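Peptidoglycan DD-endopeptidase ShyB (Vibrio cholerae, PDB 2GU1) cuts the peptide cross-links between peptidoglycan strands as a zinc-dependent DD-endopeptidase, probably letting new glycan be inserted as the cell wall expands. Local coordinates at residues N164-F172 and A181-F189; V256-L266 and Y278-K288. All blocks are in the same frame, centred on the assembly; numbering follows the deposited sequence.

Contact 1 (N164-F172 and A181-F189)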
# COMPACT_ATOMS: atom_id res chain seq x y z
N ASN A 164 4.88 9.67 9.00
CA ASN A 164 5.26 9.32 7.64
C ASN A 164 6.76 9.57 7.49
O ASN A 164 7.27 10.60 7.92
CB ASN A 164 4.48 10.17 6.64
CG ASN A 164 3.00 9.80 6.57
OD1 ASN A 164 2.17 10.61 6.16
ND2 ASN A 164 2.68 8.58 6.96
N SER A 165 7.48 8.61 6.89
CA SER A 165 8.92 8.75 6.68
C SER A 165 9.37 7.90 5.51
O SER A 165 8.66 6.98 5.09
CB SER A 165 9.68 8.30 7.93
OG SER A 165 9.56 6.89 8.07
N GLU A 166 10.57 8.19 5.01
CA GLU A 166 11.13 7.45 3.88
C GLU A 166 12.65 7.50 3.91
O GLU A 166 13.24 8.58 4.10
CB GLU A 166 10.61 8.01 2.55
CG GLU A 166 10.97 7.14 1.35
CD GLU A 166 10.32 7.62 0.06
OE1 GLU A 166 10.87 8.53 -0.59
OE2 GLU A 166 9.25 7.07 -0.29
N ILE A 167 13.28 6.35 3.76
CA ILE A 167 14.74 6.27 3.73
C ILE A 167 15.18 6.72 2.35
O ILE A 167 14.67 6.22 1.34
CB ILE A 167 15.22 4.82 3.96
CG1 ILE A 167 14.63 4.28 5.27
CG2 ILE A 167 16.74 4.77 3.93
CD1 ILE A 167 15.16 2.89 5.66
N LYS A 168 16.13 7.66 2.30
CA LYS A 168 16.60 8.18 1.03
C LYS A 168 18.00 7.71 0.65
O LYS A 168 18.32 7.61 -0.53
CB LYS A 168 16.57 9.72 1.05
CG LYS A 168 15.21 10.31 1.44
CD LYS A 168 14.04 9.52 0.83
CE LYS A 168 13.31 10.29 -0.28
NZ LYS A 168 14.18 10.66 -1.43
N ALA A 169 18.82 7.43 1.65
CA ALA A 169 20.18 6.99 1.40
C ALA A 169 20.67 6.04 2.49
O ALA A 169 20.29 6.16 3.66
CB ALA A 169 21.11 8.20 1.30
N ILE A 170 21.52 5.11 2.08
CA ILE A 170 22.07 4.11 2.98
C ILE A 170 23.56 4.00 2.68
O ILE A 170 23.94 3.79 1.52
CB ILE A 170 21.41 2.73 2.73
CG1 ILE A 170 19.91 2.81 3.01
CG2 ILE A 170 22.07 1.65 3.57
CD1 ILE A 170 19.14 1.55 2.66
N SER A 171 24.41 4.15 3.68
CA SER A 171 25.84 4.04 3.44
C SER A 171 26.54 3.34 4.59
O SER A 171 26.29 3.65 5.76
CB SER A 171 26.47 5.41 3.22
OG SER A 171 26.64 6.09 4.45
N PHE A 172 27.41 2.39 4.26
CA PHE A 172 28.15 1.65 5.26
C PHE A 172 29.65 1.92 5.11
O PHE A 172 30.20 1.82 4.02
CB PHE A 172 27.90 0.14 5.14
CG PHE A 172 26.56 -0.30 5.67
CD1 PHE A 172 25.41 -0.16 4.92
CD2 PHE A 172 26.47 -0.87 6.94
CE1 PHE A 172 24.17 -0.58 5.41
CE2 PHE A 172 25.23 -1.29 7.45
CZ PHE A 172 24.08 -1.14 6.68
N ALA A 181 23.91 3.22 -1.13
CA ALA A 181 22.80 3.15 -2.06
C ALA A 181 21.90 4.37 -1.86
O ALA A 181 21.78 4.89 -0.75
CB ALA A 181 22.00 1.87 -1.83
N PHE A 182 21.27 4.82 -2.94
CA PHE A 182 20.41 6.00 -2.91
C PHE A 182 19.09 5.72 -3.60
O PHE A 182 19.06 5.04 -4.63
CB PHE A 182 21.11 7.16 -3.62
CG PHE A 182 22.49 7.45 -3.10
CD1 PHE A 182 22.67 8.23 -1.97
CD2 PHE A 182 23.61 6.94 -3.75
CE1 PHE A 182 23.95 8.50 -1.48
CE2 PHE A 182 24.89 7.20 -3.28
CZ PHE A 182 25.06 7.99 -2.14
N LEU A 183 18.00 6.25 -3.04
CA LEU A 183 16.67 6.07 -3.61
C LEU A 183 16.53 7.00 -4.81
O LEU A 183 16.66 8.21 -4.67
CB LEU A 183 15.60 6.40 -2.57
CG LEU A 183 14.12 6.28 -2.95
CD1 LEU A 183 13.82 4.90 -3.46
CD2 LEU A 183 13.26 6.59 -1.73
N ALA A 184 16.29 6.43 -5.99
CA ALA A 184 16.14 7.20 -7.22
C ALA A 184 14.69 7.58 -7.50
O ALA A 184 13.76 7.13 -6.82
CB ALA A 184 16.70 6.41 -8.40
N GLU A 185 14.53 8.41 -8.53
CA GLU A 185 13.23 8.91 -8.97
C GLU A 185 12.25 7.77 -9.27
O GLU A 185 11.04 7.93 -9.07
CB GLU A 185 13.43 9.78 -10.22
CG GLU A 185 12.21 10.59 -10.66
CD GLU A 185 11.13 9.74 -11.31
OE1 GLU A 185 11.46 8.97 -12.24
OE2 GLU A 185 9.96 9.85 -10.88
N ASP A 186 12.77 6.64 -9.73
CA ASP A 186 11.93 5.50 -10.07
C ASP A 186 11.52 4.64 -8.86
O ASP A 186 10.95 3.56 -9.02
CB ASP A 186 12.61 4.63 -11.15
CG ASP A 186 13.74 3.77 -10.60
OD1 ASP A 186 14.25 4.07 -9.50
OD2 ASP A 186 14.13 2.80 -11.29
N GLY A 187 11.80 5.13 -7.66
CA GLY A 187 11.43 4.39 -6.46
C GLY A 187 12.29 3.19 -6.09
O GLY A 187 11.90 2.41 -5.22
N ARG A 188 13.45 3.04 -6.73
CA ARG A 188 14.35 1.94 -6.42
C ARG A 188 15.70 2.49 -5.98
O ARG A 188 16.05 3.62 -6.34
CB ARG A 188 14.57 1.05 -7.65
CG ARG A 188 13.34 0.29 -8.12
CD ARG A 188 13.71 -0.72 -9.19
NE ARG A 188 14.30 -0.10 -10.38
CZ ARG A 188 14.90 -0.79 -11.35
NH1 ARG A 188 14.99 -2.11 -11.26
NH2 ARG A 188 15.41 -0.17 -12.41
N PHE A 189 16.44 1.70 -5.21
CA PHE A 189 17.77 2.10 -4.73
C PHE A 189 18.85 1.67 -5.73
O PHE A 189 18.81 0.55 -6.23
CB PHE A 189 18.11 1.43 -3.39
CG PHE A 189 17.52 2.13 -2.20
CD1 PHE A 189 16.21 1.87 -1.81
CD2 PHE A 189 18.28 3.05 -1.48
CE1 PHE A 189 15.66 2.52 -0.71
CE2 PHE A 189 17.73 3.71 -0.38
CZ PHE A 189 16.42 3.44 0.01
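Ile170 and Ala181 form an antiparallel hydrogen-bonded pair, the tight end of a hairpin between strands 160-173 and 179-183 in the five-stranded antiparallel sheet of the Csd3-type second domain, away from the zinc site. Ala181 N donates to Ile170 O at 2.7 Å, and Ile170 N returns a bond to Ala181 O; two residues farther along each strand, Leu183 N reaches Lys168 O at 2.9 Å, nearly straight at the hydrogen (173°). On the side of Ile170 and Ala181 the packing is apolar. Phe189, arriving from beyond the 184-187 turn, brings its ring against Ile170 and Ile167: Phe189 CE2 lies 4.0 Å from Ile170 CD1, and Phe189 CZ lies 3.5 Å from Ile167 O. Leu183 CB rests on one face of that ring, toward its rim. With CG trans to its own N (chi1 180°), Leu183 also sends CD2 across the side chain of Glu166, 3.3 Å from Glu166 OE1. Helix 122-132 touches Phe189 through Val131 and Ile167 through Ile128; Ile150 of strand 147-157 packs on Ile167 and Ile170. The other side is looser. Ala169 CB meets Phe182 CD1 obliquely at 3.6 Å in a non-hydrogen-bonded pair, both residues partly exposed. A classic bulge, with Lys168 and Ala169 both facing Leu151, interrupts the strand. Glu166 OE2 is engaged in a salt bridge with Arg319. At the turn, Asp186 OD1 accepts from Arg188 N in an Asx turn, and Asp186 OD2 pairs with Arg188 NE at 3.0 Å. Backbone bonds thus set the register, apolar contacts pack the side next to helix 122-132, and charged groups border the partly exposed side and tie down the turn.

Contact 2 (V256-L266 and Y278-K288)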
# COMPACT_ATOMS: atom_id res chain seq x y z
N VAL A 256 -4.42 -10.33 2.56
CA VAL A 256 -5.17 -11.45 1.98
C VAL A 256 -6.57 -11.35 2.56
O VAL A 256 -6.81 -11.78 3.69
CB VAL A 256 -4.57 -12.81 2.40
CG1 VAL A 256 -5.38 -13.95 1.80
CG2 VAL A 256 -3.13 -12.90 1.94
N ARG A 257 -7.50 -10.78 1.80
CA ARG A 257 -8.86 -10.60 2.27
C ARG A 257 -9.98 -11.03 1.33
O ARG A 257 -9.78 -11.21 0.13
CB ARG A 257 -9.13 -9.13 2.62
CG ARG A 257 -8.22 -8.54 3.66
CD ARG A 257 -8.87 -7.30 4.26
NE ARG A 257 -7.93 -6.51 5.05
CZ ARG A 257 -7.20 -6.99 6.05
NH1 ARG A 257 -7.30 -8.27 6.39
NH2 ARG A 257 -6.36 -6.19 6.70
N LYS A 258 -11.17 -11.17 1.92
CA LYS A 258 -12.37 -11.50 1.18
C LYS A 258 -13.26 -10.28 1.41
O LYS A 258 -13.82 -10.10 2.49
CB LYS A 258 -13.05 -12.75 1.75
CG LYS A 258 -14.09 -13.36 0.81
CD LYS A 258 -15.17 -12.36 0.41
CE LYS A 258 -15.74 -12.67 -0.97
NZ LYS A 258 -16.73 -11.64 -1.42
N HIS A 259 -13.39 -9.45 0.38
CA HIS A 259 -14.18 -8.23 0.46
C HIS A 259 -15.53 -8.43 -0.24
O HIS A 259 -15.60 -9.04 -1.31
CB HIS A 259 -13.38 -7.10 -0.19
CG HIS A 259 -13.94 -5.73 0.03
ND1 HIS A 259 -15.03 -5.25 -0.66
CD2 HIS A 259 -13.54 -4.73 0.84
CE1 HIS A 259 -15.27 -4.01 -0.30
NE2 HIS A 259 -14.38 -3.66 0.62
N PRO A 260 -16.61 -7.91 0.36
CA PRO A 260 -17.95 -8.05 -0.23
C PRO A 260 -18.05 -7.53 -1.66
O PRO A 260 -18.80 -8.07 -2.48
CB PRO A 260 -18.83 -7.24 0.72
CG PRO A 260 -18.10 -7.31 2.03
CD PRO A 260 -16.66 -7.15 1.62
N TYR A 261 -17.27 -6.49 -1.97
CA TYR A 261 -17.31 -5.90 -3.30
C TYR A 261 -16.07 -6.15 -4.14
O TYR A 261 -16.17 -6.35 -5.36
CB TYR A 261 -17.59 -4.40 -3.15
CG TYR A 261 -18.95 -4.17 -2.55
CD1 TYR A 261 -20.09 -4.18 -3.35
CD2 TYR A 261 -19.11 -4.04 -1.17
CE1 TYR A 261 -21.36 -4.09 -2.79
CE2 TYR A 261 -20.38 -3.95 -0.60
CZ TYR A 261 -21.50 -3.97 -1.41
OH TYR A 261 -22.76 -3.91 -0.85
N ALA A 262 -14.90 -6.14 -3.52
CA ALA A 262 -13.66 -6.39 -4.25
C ALA A 262 -13.43 -7.90 -4.34
O ALA A 262 -12.50 -8.35 -5.00
CB ALA A 262 -12.49 -5.72 -3.54
N GLY A 263 -14.30 -8.66 -3.69
CA GLY A 263 -14.19 -10.11 -3.70
C GLY A 263 -12.90 -10.52 -3.01
O GLY A 263 -12.41 -9.79 -2.15
N ASN A 264 -12.36 -11.68 -3.38
CA ASN A 264 -11.10 -12.13 -2.81
C ASN A 264 -9.99 -11.27 -3.42
O ASN A 264 -9.92 -11.11 -4.65
CB ASN A 264 -10.83 -13.59 -3.16
CG ASN A 264 -11.83 -14.53 -2.54
OD1 ASN A 264 -12.00 -14.55 -1.32
ND2 ASN A 264 -12.50 -15.33 -3.36
N TYR A 265 -9.14 -10.69 -2.58
CA TYR A 265 -8.07 -9.87 -3.13
C TYR A 265 -6.78 -10.01 -2.36
O TYR A 265 -6.75 -10.48 -1.21
CB TYR A 265 -8.51 -8.40 -3.27
CG TYR A 265 -8.46 -7.53 -2.03
CD1 TYR A 265 -7.31 -6.83 -1.69
CD2 TYR A 265 -9.60 -7.36 -1.24
CE1 TYR A 265 -7.28 -5.96 -0.59
CE2 TYR A 265 -9.59 -6.49 -0.14
CZ TYR A 265 -8.43 -5.79 0.17
OH TYR A 265 -8.44 -4.89 1.22
N LEU A 266 -5.70 -9.62 -3.01
CA LEU A 266 -4.38 -9.75 -2.44
C LEU A 266 -3.59 -8.47 -2.68
O LEU A 266 -3.81 -7.77 -3.66
CB LEU A 266 -3.69 -10.93 -3.14
CG LEU A 266 -2.54 -11.75 -2.59
CD1 LEU A 266 -2.97 -12.49 -1.32
CD2 LEU A 266 -2.11 -12.76 -3.65
N TYR A 278 -4.53 -7.31 -6.43
CA TYR A 278 -5.17 -8.25 -7.35
C TYR A 278 -6.58 -8.53 -6.79
O TYR A 278 -6.71 -9.13 -5.73
CB TYR A 278 -4.34 -9.54 -7.41
CG TYR A 278 -2.85 -9.32 -7.66
CD1 TYR A 278 -2.29 -9.49 -8.93
CD2 TYR A 278 -2.01 -8.89 -6.63
CE1 TYR A 278 -0.94 -9.23 -9.16
CE2 TYR A 278 -0.66 -8.63 -6.85
CZ TYR A 278 -0.13 -8.79 -8.12
OH TYR A 278 1.19 -8.47 -8.35
N LEU A 279 -7.61 -8.10 -7.50
CA LEU A 279 -8.99 -8.28 -7.04
C LEU A 279 -9.87 -9.26 -7.80
O LEU A 279 -9.55 -9.68 -8.92
CB LEU A 279 -9.70 -6.93 -7.02
CG LEU A 279 -9.33 -5.88 -5.97
CD1 LEU A 279 -7.85 -5.56 -6.03
CD2 LEU A 279 -10.18 -4.62 -6.22
N HIS A 280 -10.99 -9.60 -7.16
CA HIS A 280 -12.00 -10.51 -7.71
C HIS A 280 -11.49 -11.93 -7.95
O HIS A 280 -12.09 -12.68 -8.72
CB HIS A 280 -12.56 -9.93 -9.00
CG HIS A 280 -13.04 -8.51 -8.86
ND1 HIS A 280 -14.05 -8.16 -8.00
CD2 HIS A 280 -12.64 -7.37 -9.47
CE1 HIS A 280 -14.26 -6.85 -8.08
NE2 HIS A 280 -13.41 -6.35 -8.96
N LEU A 281 -10.41 -12.29 -7.29
CA LEU A 281 -9.83 -13.61 -7.45
C LEU A 281 -10.77 -14.76 -7.09
O LEU A 281 -11.57 -14.66 -6.15
CB LEU A 281 -8.56 -13.71 -6.60
CG LEU A 281 -7.47 -12.66 -6.88
CD1 LEU A 281 -6.38 -12.76 -5.83
CD2 LEU A 281 -6.88 -12.88 -8.28
N ASP A 282 -10.69 -15.85 -7.84
CA ASP A 282 -11.53 -17.00 -7.56
C ASP A 282 -10.88 -17.77 -6.40
O ASP A 282 -11.56 -18.33 -5.54
CB ASP A 282 -11.62 -17.94 -8.77
CG ASP A 282 -12.51 -19.13 -8.50
OD1 ASP A 282 -13.72 -18.92 -8.30
OD2 ASP A 282 -12.02 -20.28 -8.47
N LYS A 283 -9.55 -17.75 -6.38
CA LYS A 283 -8.77 -18.46 -5.36
C LYS A 283 -7.42 -17.79 -5.12
O LYS A 283 -6.77 -17.35 -6.08
CB LYS A 283 -8.54 -19.90 -5.80
CG LYS A 283 -7.81 -20.78 -4.80
CD LYS A 283 -8.67 -21.05 -3.58
CE LYS A 283 -8.01 -22.06 -2.63
NZ LYS A 283 -8.88 -22.37 -1.46
N ILE A 284 -6.99 -17.73 -3.86
CA ILE A 284 -5.69 -17.14 -3.51
C ILE A 284 -4.77 -18.29 -3.10
O ILE A 284 -5.12 -19.10 -2.24
CB ILE A 284 -5.84 -16.12 -2.34
CG1 ILE A 284 -6.51 -14.85 -2.86
CG2 ILE A 284 -4.47 -15.79 -1.72
CD1 ILE A 284 -6.82 -13.80 -1.80
N LEU A 285 -3.60 -18.37 -3.72
CA LEU A 285 -2.65 -19.45 -3.46
C LEU A 285 -1.47 -19.12 -2.53
O LEU A 285 -0.55 -19.93 -2.39
CB LEU A 285 -2.10 -19.98 -4.78
CG LEU A 285 -3.11 -20.59 -5.75
CD1 LEU A 285 -2.42 -20.88 -7.08
CD2 LEU A 285 -3.70 -21.87 -5.16
N VAL A 286 -1.51 -17.95 -1.90
CA VAL A 286 -0.43 -17.55 -1.00
C VAL A 286 -1.03 -17.05 0.30
O VAL A 286 -2.24 -16.85 0.40
CB VAL A 286 0.44 -16.44 -1.63
CG1 VAL A 286 1.28 -17.00 -2.77
CG2 VAL A 286 -0.44 -15.32 -2.14
N LYS A 287 -0.19 -16.83 1.30
CA LYS A 287 -0.67 -16.35 2.59
C LYS A 287 0.13 -15.14 3.06
O LYS A 287 1.22 -14.87 2.55
CB LYS A 287 -0.58 -17.46 3.64
CG LYS A 287 -1.12 -17.05 5.00
CD LYS A 287 -0.95 -18.15 6.03
CE LYS A 287 -1.48 -17.69 7.39
NZ LYS A 287 -0.78 -16.46 7.86
N LYS A 288 -0.41 -14.42 4.04
CA LYS A 288 0.27 -13.26 4.60
C LYS A 288 1.69 -13.63 5.01
O LYS A 288 1.93 -14.75 5.46
CB LYS A 288 -0.46 -12.73 5.83
CG LYS A 288 -1.64 -11.82 5.55
CD LYS A 288 -2.04 -11.07 6.81
CE LYS A 288 -0.88 -10.23 7.34
NZ LYS A 288 -1.19 -9.56 8.63
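Ala262 and Asn264 receive the chain of His280 and Leu281 through their carbonyls: His280 N bonds to Ala262 O and Leu281 N to Asn264 O, both at 2.9 Å. Asn264 also donates ND2 to Leu281 O at 3.0 Å (160° at the hydrogen), the acceptor lying in its amide plane; its CG, anti to the carbonyl carbon (chi1 -65°), brings the amide there. Farther along, Leu266 and Tyr278 exchange both backbone bonds of an antiparallel hydrogen-bonded pair. Leu279 packs against Ala262 CB through CD2, at 3.7 Å, and against Tyr265 CB through CG. On the same side as Tyr278, Leu266 sets CD1 against Ile284 CG2 and CD2 at 3.4 Å from Val286 CG2, closer than usual for carbons. The side chains of Val256 and Ile284 run past each other in opposite directions, CG1 touching CD1.

A second shell holds these parts. His259 ND1 takes the backbone N-H groups of Tyr261 and Ala262, shaping the loop that offers Ala262 O. Thr304 receives His280 ND1 through its carbonyl and uses OG1 with Leu281 O and Asn264 N. Tyr265 OH is bonded to Asp46, while Leu279 pairs by backbone with the zinc ligand His313. The carbonyls of Ala262, Asn264 and Leu281 and the N-H groups of Asn264, His280 and Leu281 therefore have partners, and the ND1 bond probably limits rotation of the His280 ring, about 6 Å from the zinc without being one of its three protein ligands.

How the contacts relate
The two contacts follow one another along the chain and lie on opposite sides of its centre, their centres 31 Å apart and their nearest atoms about 15 Å apart. Contact 1 belongs to the Csd3-type second domain, away from the annotated sites; contact 2 belongs to the M23 peptidase region and borders the zinc bound by His232, Asp236 and His313. In contact 2, the side chain of Leu279 comes within about 4 Å of that of His313. Although the two contacts do not touch, contact 1 itself meets the peptidase region, Asp186 O accepting from Tyr274 OH, on the strand that continues into Tyr278.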